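Local coordinates for xylose isomerase-like TIM barrel domain-containing protein (Parabacteroides distasonis, PDB 4KW2) that is of unknown function but adopts the xylose isomerase-like TIM barrel fold, consistent with a sugar isomerase or a related enzyme, at residues L40-Q44 and E84-I90; K91-F95 and F112-G117. All coordinates share one frame; numbering follows the deposited sequence.

Overall arrangement
Interactions 1 and 2 follow one another along the chain on the outer side of an eight-stranded parallel TIM barrel. Interaction 1 (40-44 with 84-90) packs helix 36-46 against the end of helix 75-86 and the loop that leaves it; that loop runs straight into strand 91-98, which opens interaction 2 (91-95 with 112-117) by receiving helix 103-116. Their centres lie about 14 Å apart, and they meet where Phe-85 CD1 comes within 3.8 Å of Pro-92 N. Interaction 1 is centred about 16 Å from the middle of the chain and interaction 2 about 12 Å. Two separate sulfate ions, probably from the crystallisation liquor, bind Lys-42 and Lys-91.

Interaction 1 (L40-Q44 and E84-I90); sequences LDKTQ and EFKIRGI. With SO4 (sulfate ion), chain C.
Asp-41 OD1 takes two bonds from Arg-88, 2.9 Å from NE and 3.1 Å from NH2, so the guanidinium grips one oxygen side-on. That oxygen lies in the guanidinium plane, while the carboxylate is turned 27° from it. Arg-88 NH1 turns back to Glu-84 of helix 75-86, donating to OE1 at 2.8 Å and to the carbonyl O. Two acids thus fix the rotation of one arginine and probably balance its charge. A water bridges Asp-41 OD2 and, weakly, Arg-88 NH2. The network joins two neighbouring outer helices of the TIM barrel, 36-46 and 75-86, the latter finished by a Schellman motif with Gly-89 at positive phi. With Arg-88 extended from CG to NE (chi2 178°), its methylenes run between Leu-40 CB, 3.5 Å from Arg-88 CD, and the Gln-44 amide, whose OE1 is 3.4 Å from Arg-88 CG. Further in, Leu-40 sets CD1 over the centre of the Phe-85 ring, a CH-pi contact at 3.7 Å from the centroid, and CD2 against CE1. Ile-90 CD1 reaches Thr-43 CG2 at 3.8 Å and also touches Leu-40 CB; Ala-51 of strand 50-53 meets both Ile-90 and Phe-85.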
loop_
_atom_site.group_PDB
_atom_site.type_symbol
_atom_site.label_atom_id
_atom_site.label_comp_id
_atom_site.label_asym_id
_atom_site.label_seq_id
_atom_site.Cartn_x
_atom_site.Cartn_y
_atom_site.Cartn_z
ATOM N N LEU A 40 17.486 -17.237 -4.241
ATOM C CA LEU A 40 17.648 -18.134 -5.390
ATOM C C LEU A 40 17.185 -19.553 -5.067
ATOM O O LEU A 40 16.652 -20.237 -5.941
ATOM C CB LEU A 40 19.092 -18.140 -5.898
ATOM C CG LEU A 40 19.633 -16.822 -6.484
ATOM C CD1 LEU A 40 20.986 -17.053 -7.144
ATOM C CD2 LEU A 40 18.666 -16.194 -7.479
ATOM N N ASP A 41 17.366 -19.987 -3.820
ATOM C CA ASP A 41 16.834 -21.280 -3.379
ATOM C C ASP A 41 15.306 -21.298 -3.431
ATOM O O ASP A 41 14.707 -22.298 -3.820
ATOM C CB ASP A 41 17.278 -21.621 -1.954
ATOM C CG ASP A 41 18.778 -21.756 -1.814
ATOM O OD1 ASP A 41 19.478 -22.024 -2.816
ATOM O OD2 ASP A 41 19.264 -21.587 -0.680
ATOM N N LYS A 42 14.687 -20.192 -3.022
ATOM C CA LYS A 42 13.237 -20.037 -3.104
ATOM C C LYS A 42 12.772 -20.019 -4.551
ATOM O O LYS A 42 11.741 -20.595 -4.882
ATOM C CB LYS A 42 12.799 -18.741 -2.426
ATOM C CG LYS A 42 12.974 -18.754 -0.922
ATOM C CD LYS A 42 11.803 -19.422 -0.239
ATOM C CE LYS A 42 12.034 -19.507 1.260
ATOM N NZ LYS A 42 10.799 -19.970 1.941
ATOM N N THR A 43 13.533 -19.333 -5.399
ATOM C CA THR A 43 13.269 -19.284 -6.832
ATOM C C THR A 43 13.278 -20.695 -7.448
ATOM O O THR A 43 12.466 -20.997 -8.324
ATOM C CB THR A 43 14.287 -18.346 -7.519
ATOM O OG1 THR A 43 14.255 -17.069 -6.866
ATOM C CG2 THR A 43 13.974 -18.153 -9.002
ATOM N N GLN A 44 14.172 -21.560 -6.968
ATOM C CA GLN A 44 14.190 -22.968 -7.387
ATOM C C GLN A 44 12.928 -23.700 -6.948
ATOM O O GLN A 44 12.352 -24.465 -7.717
ATOM C CB GLN A 44 15.393 -23.702 -6.804
ATOM C CG GLN A 44 16.719 -23.324 -7.423
ATOM C CD GLN A 44 17.877 -24.046 -6.761
ATOM O OE1 GLN A 44 18.324 -23.673 -5.680
ATOM N NE2 GLN A 44 18.361 -25.082 -7.408
ATOM N N GLU A 84 27.001 -19.370 -9.000
ATOM C CA GLU A 84 25.900 -19.634 -8.077
ATOM C C GLU A 84 24.527 -19.591 -8.762
ATOM O O GLU A 84 23.643 -20.383 -8.441
ATOM C CB GLU A 84 25.940 -18.643 -6.904
ATOM C CG GLU A 84 27.057 -18.899 -5.897
ATOM C CD GLU A 84 27.002 -20.287 -5.289
ATOM O OE1 GLU A 84 25.933 -20.675 -4.769
ATOM O OE2 GLU A 84 28.029 -20.993 -5.338
ATOM N N PHE A 85 24.347 -18.664 -9.696
ATOM C CA PHE A 85 23.160 -18.673 -10.554
ATOM C C PHE A 85 23.120 -19.936 -11.420
ATOM O O PHE A 85 22.111 -20.636 -11.473
ATOM C CB PHE A 85 23.128 -17.430 -11.444
ATOM C CG PHE A 85 22.483 -16.232 -10.798
ATOM C CD1 PHE A 85 21.119 -16.015 -10.919
ATOM C CD2 PHE A 85 23.239 -15.311 -10.091
ATOM C CE1 PHE A 85 20.520 -14.906 -10.346
ATOM C CE2 PHE A 85 22.646 -14.205 -9.506
ATOM C CZ PHE A 85 21.287 -13.998 -9.637
ATOM N N LYS A 86 24.235 -20.231 -12.078
ATOM C CA LYS A 86 24.289 -21.314 -13.057
ATOM C C LYS A 86 23.961 -22.681 -12.451
ATOM O O LYS A 86 23.174 -23.425 -13.024
ATOM C CB LYS A 86 25.666 -21.363 -13.730
ATOM C CG LYS A 86 25.753 -22.303 -14.927
ATOM C CD LYS A 86 27.170 -22.807 -15.134
ATOM C CE LYS A 86 27.249 -23.827 -16.262
ATOM N NZ LYS A 86 27.200 -23.195 -17.611
ATOM N N ILE A 87 24.564 -23.012 -11.307
ATOM C CA ILE A 87 24.315 -24.309 -10.670
ATOM C C ILE A 87 22.886 -24.477 -10.154
ATOM O O ILE A 87 22.490 -25.589 -9.814
ATOM C CB ILE A 87 25.300 -24.614 -9.516
ATOM C CG1 ILE A 87 25.096 -23.656 -8.331
ATOM C CG2 ILE A 87 26.737 -24.592 -10.029
ATOM C CD1 ILE A 87 25.925 -24.030 -7.121
ATOM N N ARG A 88 22.118 -23.388 -10.082
ATOM C CA ARG A 88 20.700 -23.467 -9.707
ATOM C C ARG A 88 19.750 -23.460 -10.903
ATOM O O ARG A 88 18.535 -23.573 -10.728
ATOM C CB ARG A 88 20.336 -22.321 -8.772
ATOM C CG ARG A 88 21.011 -22.406 -7.416
ATOM C CD ARG A 88 20.618 -21.211 -6.580
ATOM N NE ARG A 88 21.003 -21.337 -5.184
ATOM C CZ ARG A 88 22.219 -21.104 -4.699
ATOM N NH1 ARG A 88 23.222 -20.747 -5.493
ATOM N NH2 ARG A 88 22.431 -21.230 -3.399
ATOM N N GLY A 89 20.297 -23.327 -12.109
ATOM C CA GLY A 89 19.494 -23.285 -13.327
ATOM C C GLY A 89 18.674 -22.015 -13.443
ATOM O O GLY A 89 17.562 -22.041 -13.967
ATOM N N ILE A 90 19.233 -20.907 -12.957
ATOM C CA ILE A 90 18.581 -19.598 -12.983
ATOM C C ILE A 90 19.500 -18.608 -13.690
ATOM O O ILE A 90 20.667 -18.510 -13.337
ATOM C CB ILE A 90 18.333 -19.064 -11.557
ATOM C CG1 ILE A 90 17.480 -20.050 -10.750
ATOM C CG2 ILE A 90 17.660 -17.699 -11.613
ATOM C CD1 ILE A 90 17.396 -19.731 -9.274
HETATM S S SO4 C . 6.983 -20.744 1.906
HETATM O O1 SO4 C . 6.041 -21.249 0.883
HETATM O O2 SO4 C . 7.835 -21.864 2.378
HETATM O O3 SO4 C . 7.850 -19.676 1.340
HETATM O O4 SO4 C . 6.189 -20.189 3.030
HETATM O O HOH W 1 21.783 -21.220 -0.351
HETATM O O HOH W 2 16.433 -26.061 -9.678
#

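Interaction 2 (K91-F95 and F112-G117); sequences KPIAF and FAHKIG
Phe-95 points its CB from the strand toward helix 103-116, and its ring carries most of the contact. CG lies anti to the carbonyl carbon (chi1 -68°), which swings the ring obliquely over the helix, CD2 at Ala-113 and CZ at Ile-116. Close to the backbone, CD2 rests 4.2 Å from both CA and CB of Ala-113. One step out, CE2 meets Ile-116 CB and CG2, each at 4.0 Å. The outermost atom, CZ, has two neighbours: Ile-116 CG2, in the ring plane at 3.8 Å, and Phe-112 CE2, which stands 4.1 Å above one face, offset toward the rim. CE1, beside CZ, also approaches Phe-112 CE2 over the same face. The two phenyl groups form an edge-to-face pair, the edge of Phe-112 directed at the face of Phe-95, with planes 52° apart and centroids separated by 5.5 Å. Ile-116 CG2 serves a second partner, Pro-92 CG, at 4.0 Å. Pro-92, the centre of an inverse gamma turn, also sets CG near Ile-116 O, next to Gly-117, the positive-phi C-prime residue of the Schellman motif ending the helix. The junction is apolar, with Cys-78 of helix 75-86 touching Ile-116 from outside the pair. Segments 91-95 and 112-116 run nearly antiparallel (168°), their axes 9.3 Å apart at closest approach, as expected for strand 91-98 and helix 103-116 in a beta-alpha-beta unit of a TIM barrel.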
loop_
_atom_site.group_PDB
_atom_site.type_symbol
_atom_site.label_atom_id
_atom_site.label_comp_id
_atom_site.label_asym_id
_atom_site.label_seq_id
_atom_site.Cartn_x
_atom_site.Cartn_y
_atom_site.Cartn_z
ATOM N N LYS A 91 18.979 -17.873 -14.670
ATOM C CA LYS A 91 19.774 -16.870 -15.391
ATOM C C LYS A 91 19.642 -15.521 -14.693
ATOM O O LYS A 91 18.527 -15.113 -14.361
ATOM C CB LYS A 91 19.283 -16.720 -16.833
ATOM C CG LYS A 91 19.299 -17.998 -17.654
ATOM C CD LYS A 91 20.680 -18.283 -18.212
ATOM C CE LYS A 91 20.627 -19.316 -19.328
ATOM N NZ LYS A 91 21.980 -19.549 -19.904
ATOM N N PRO A 92 20.769 -14.815 -14.470
ATOM C CA PRO A 92 20.701 -13.478 -13.885
ATOM C C PRO A 92 20.364 -12.475 -14.975
ATOM O O PRO A 92 21.172 -11.617 -15.303
ATOM C CB PRO A 92 22.109 -13.270 -13.343
ATOM C CG PRO A 92 22.963 -14.019 -14.310
ATOM C CD PRO A 92 22.162 -15.219 -14.728
ATOM N N ILE A 93 19.160 -12.601 -15.519
ATOM C CA ILE A 93 18.774 -11.948 -16.768
ATOM C C ILE A 93 18.665 -10.429 -16.638
ATOM O O ILE A 93 18.959 -9.704 -17.588
ATOM C CB ILE A 93 17.438 -12.532 -17.298
ATOM C CG1 ILE A 93 17.200 -12.165 -18.764
ATOM C CG2 ILE A 93 16.252 -12.106 -16.443
ATOM C CD1 ILE A 93 17.910 -13.087 -19.721
ATOM N N ALA A 94 18.255 -9.947 -15.467
ATOM C CA ALA A 94 18.036 -8.522 -15.288
ATOM C C ALA A 94 18.535 -8.012 -13.948
ATOM O O ALA A 94 18.605 -8.753 -12.973
ATOM C CB ALA A 94 16.556 -8.196 -15.444
ATOM N N PHE A 95 18.889 -6.734 -13.933
ATOM C CA PHE A 95 19.100 -5.995 -12.710
ATOM C C PHE A 95 18.285 -4.714 -12.782
ATOM O O PHE A 95 18.146 -4.120 -13.846
ATOM C CB PHE A 95 20.580 -5.668 -12.525
ATOM C CG PHE A 95 21.426 -6.871 -12.261
ATOM C CD1 PHE A 95 21.442 -7.453 -11.005
ATOM C CD2 PHE A 95 22.193 -7.433 -13.265
ATOM C CE1 PHE A 95 22.213 -8.574 -10.755
ATOM C CE2 PHE A 95 22.965 -8.555 -13.020
ATOM C CZ PHE A 95 22.975 -9.126 -11.762
ATOM N N PHE A 112 28.788 -3.719 -14.787
ATOM C CA PHE A 112 28.500 -4.822 -13.875
ATOM C C PHE A 112 27.469 -5.791 -14.457
ATOM O O PHE A 112 27.679 -6.998 -14.455
ATOM C CB PHE A 112 28.003 -4.287 -12.533
ATOM C CG PHE A 112 27.601 -5.362 -11.571
ATOM C CD1 PHE A 112 28.560 -6.146 -10.953
ATOM C CD2 PHE A 112 26.261 -5.598 -11.287
ATOM C CE1 PHE A 112 28.195 -7.141 -10.061
ATOM C CE2 PHE A 112 25.889 -6.594 -10.402
ATOM C CZ PHE A 112 26.859 -7.365 -9.784
ATOM N N ALA A 113 26.358 -5.254 -14.950
ATOM C CA ALA A 113 25.337 -6.066 -15.608
ATOM C C ALA A 113 25.950 -6.950 -16.691
ATOM O O ALA A 113 25.660 -8.144 -16.768
ATOM C CB ALA A 113 24.254 -5.181 -16.202
ATOM N N HIS A 114 26.796 -6.356 -17.523
ATOM C CA HIS A 114 27.475 -7.081 -18.592
ATOM C C HIS A 114 28.409 -8.152 -18.034
ATOM O O HIS A 114 28.446 -9.273 -18.529
ATOM C CB HIS A 114 28.274 -6.106 -19.455
ATOM C CG HIS A 114 29.078 -6.769 -20.529
ATOM N ND1 HIS A 114 28.540 -7.132 -21.744
ATOM C CD2 HIS A 114 30.380 -7.137 -20.568
ATOM C CE1 HIS A 114 29.475 -7.695 -22.486
ATOM N NE2 HIS A 114 30.601 -7.712 -21.797
ATOM N N LYS A 115 29.155 -7.798 -16.996
ATOM C CA LYS A 115 30.109 -8.714 -16.385
ATOM C C LYS A 115 29.414 -9.946 -15.790
ATOM O O LYS A 115 29.929 -11.056 -15.882
ATOM C CB LYS A 115 30.926 -7.977 -15.314
ATOM C CG LYS A 115 32.134 -8.745 -14.800
ATOM C CD LYS A 115 33.255 -7.824 -14.326
ATOM C CE LYS A 115 32.829 -6.911 -13.180
ATOM N NZ LYS A 115 32.474 -5.520 -13.594
ATOM N N ILE A 116 28.245 -9.753 -15.191
ATOM C CA ILE A 116 27.489 -10.863 -14.605
ATOM C C ILE A 116 26.721 -11.639 -15.681
ATOM O O ILE A 116 26.354 -12.794 -15.484
ATOM C CB ILE A 116 26.541 -10.362 -13.493
ATOM C CG1 ILE A 116 27.360 -9.732 -12.359
ATOM C CG2 ILE A 116 25.678 -11.491 -12.943
ATOM C CD1 ILE A 116 28.384 -10.664 -11.730
ATOM N N GLY A 117 26.491 -11.000 -16.822
ATOM C CA GLY A 117 25.860 -11.658 -17.954
ATOM C C GLY A 117 24.371 -11.406 -18.039
ATOM O O GLY A 117 23.645 -12.210 -18.601
#